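Acyl-CoA dehydrogenase domain protein Tcur3483 (Thermomonospora curvata, PDB 6WY9) binds FAD and, as in its acyl-CoA dehydrogenase relatives, probably oxidises a CH-CH bond of its substrate. Local coordinates at residues Q344-T348 and I370-S374. Residues are numbered along the deposited sequence; the frame is centred on the assembly and turned at random.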
loop_
_atom_site.group_PDB
_atom_site.type_symbol
_atom_site.label_atom_id
_atom_site.label_comp_id
_atom_site.label_asym_id
_atom_site.label_seq_id
_atom_site.Cartn_x
_atom_site.Cartn_y
_atom_site.Cartn_z
ATOM N N GLN A 344 -14.465 2.453 0.803
ATOM C CA GLN A 344 -15.422 1.833 -0.107
ATOM C C GLN A 344 -14.994 0.421 -0.480
ATOM O O GLN A 344 -15.821 -0.490 -0.478
ATOM C CB GLN A 344 -15.613 2.703 -1.364
ATOM C CG GLN A 344 -16.429 3.988 -1.044
ATOM C CD GLN A 344 -16.204 5.158 -2.013
ATOM O OE1 GLN A 344 -15.483 5.029 -3.011
ATOM N NE2 GLN A 344 -16.800 6.327 -1.692
ATOM N N ARG A 345 -13.716 0.229 -0.855
ATOM C CA ARG A 345 -13.248 -1.109 -1.229
ATOM C C ARG A 345 -13.416 -2.062 -0.070
ATOM O O ARG A 345 -13.879 -3.192 -0.230
ATOM C CB ARG A 345 -11.758 -1.100 -1.614
ATOM C CG ARG A 345 -11.417 -0.471 -2.974
ATOM C CD ARG A 345 -9.875 -0.372 -3.132
ATOM N NE ARG A 345 -9.208 -1.689 -3.074
ATOM C CZ ARG A 345 -8.080 -1.938 -3.725
ATOM N NH1 ARG A 345 -7.535 -0.992 -4.476
ATOM N NH2 ARG A 345 -7.488 -3.108 -3.635
ATOM N N THR A 346 -13.027 -1.599 1.119
ATOM C CA THR A 346 -12.928 -2.468 2.278
ATOM C C THR A 346 -14.311 -2.880 2.777
ATOM O O THR A 346 -14.541 -4.056 3.051
ATOM C CB THR A 346 -12.131 -1.761 3.383
ATOM O OG1 THR A 346 -10.831 -1.415 2.896
ATOM C CG2 THR A 346 -11.990 -2.687 4.600
ATOM N N LEU A 347 -15.249 -1.922 2.878
ATOM C CA LEU A 347 -16.611 -2.228 3.308
ATOM C C LEU A 347 -17.324 -3.124 2.306
ATOM O O LEU A 347 -18.126 -3.977 2.715
ATOM C CB LEU A 347 -17.461 -0.952 3.535
ATOM C CG LEU A 347 -17.007 -0.016 4.683
ATOM C CD1 LEU A 347 -17.922 1.250 4.775
ATOM C CD2 LEU A 347 -16.904 -0.742 6.101
ATOM N N THR A 348 -17.068 -2.939 1.005
ATOM C CA THR A 348 -17.625 -3.843 0.010
ATOM C C THR A 348 -17.190 -5.293 0.287
ATOM O O THR A 348 -18.003 -6.228 0.213
ATOM C CB THR A 348 -17.197 -3.393 -1.411
ATOM O OG1 THR A 348 -17.840 -2.154 -1.735
ATOM C CG2 THR A 348 -17.632 -4.433 -2.466
ATOM N N ILE A 370 -23.170 1.574 -0.679
ATOM C CA ILE A 370 -21.719 1.415 -0.764
ATOM C C ILE A 370 -21.329 0.895 -2.140
ATOM O O ILE A 370 -20.282 1.266 -2.693
ATOM C CB ILE A 370 -21.215 0.497 0.357
ATOM C CG1 ILE A 370 -21.418 1.211 1.720
ATOM C CG2 ILE A 370 -19.704 0.159 0.118
ATOM C CD1 ILE A 370 -21.401 0.273 2.945
ATOM N N GLU A 371 -22.167 0.032 -2.714
ATOM C CA GLU A 371 -21.942 -0.367 -4.098
ATOM C C GLU A 371 -21.967 0.861 -5.025
ATOM O O GLU A 371 -21.074 1.035 -5.857
ATOM C CB GLU A 371 -22.981 -1.404 -4.503
ATOM C CG GLU A 371 -22.646 -2.165 -5.799
ATOM C CD GLU A 371 -22.903 -1.347 -7.050
ATOM O OE1 GLU A 371 -23.859 -0.526 -7.053
ATOM O OE2 GLU A 371 -22.156 -1.553 -8.043
ATOM N N GLN A 372 -22.995 1.719 -4.914
ATOM C CA GLN A 372 -23.035 2.870 -5.816
ATOM C C GLN A 372 -21.918 3.889 -5.519
ATOM O O GLN A 372 -21.299 4.432 -6.454
ATOM C CB GLN A 372 -24.408 3.543 -5.778
ATOM C CG GLN A 372 -24.422 4.818 -6.639
ATOM C CD GLN A 372 -25.815 5.319 -6.880
ATOM O OE1 GLN A 372 -26.677 5.174 -6.024
ATOM N NE2 GLN A 372 -26.061 5.898 -8.056
ATOM N N LEU A 373 -21.590 4.103 -4.234
ATOM C CA LEU A 373 -20.532 5.057 -3.879
ATOM C C LEU A 373 -19.172 4.588 -4.360
ATOM O O LEU A 373 -18.327 5.416 -4.695
ATOM C CB LEU A 373 -20.497 5.299 -2.353
ATOM C CG LEU A 373 -21.604 6.256 -1.852
ATOM C CD1 LEU A 373 -21.734 6.227 -0.325
ATOM C CD2 LEU A 373 -21.382 7.706 -2.350
ATOM N N SER A 374 -18.926 3.272 -4.370
ATOM C CA SER A 374 -17.700 2.755 -4.980
ATOM C C SER A 374 -17.563 3.174 -6.437
ATOM O O SER A 374 -16.439 3.348 -6.928
ATOM C CB SER A 374 -17.674 1.225 -4.937
ATOM O OG SER A 374 -17.578 0.763 -3.609
HETATM O O HOH W 1 -14.311 3.362 -4.973
#
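I370 is the apolar wedge between helix 326-350 and helix 369-380, its two branches meeting different residues of 344-348. I370 CD1 lies 4.1 Å from L347 CD1, the two side chains crossing at about a right angle. The I370 and T348 side chains slide past each other in opposite directions, I370 CG2 coming 3.5 Å from T348 OG1 and also facing the Q344 carbonyl oxygen. V279 of helix 263-286 packs against both L347 and I370, and L298 of helix 292-321 also touches L347, which closes this half into the core of the C-terminal helical domain. The axes run nearly antiparallel, at 148°, and approach to 9.5 Å.

The other half is polar but still packed, with M272 and L275 of helix 263-286 against Q344 and L373. Q344 CB rests 3.6 Å from S374 OG. With CG anti to the carbonyl carbon (chi1 -72°) and the chain beyond extended, Q344 reaches across to the L373 carbonyl. There Q344 OE1 is 3.3 Å from L373 O, acceptor against acceptor, and NE2 makes too poor an angle to bond it. A water instead bridges the helices, donating to Q344 OE1 at 2.8 Å and to S374 O at 2.9 Å.

The looser side is at partly exposed T348, beside a bound glycerol. T348 OG1 donates to Q344 O and S374 OG to I370 O, both at 2.9 Å. Basic side chains of a neighbouring subunit hydrogen-bond S374 OG and, weakly, T348 OG1.

With no clear direct hydrogen bond between the segments, the helices are joined by van der Waals packing, partly against polar atoms, and one bridging water, while their hydroxyls donate within each helix and present oxygen atoms to the adjoining subunit.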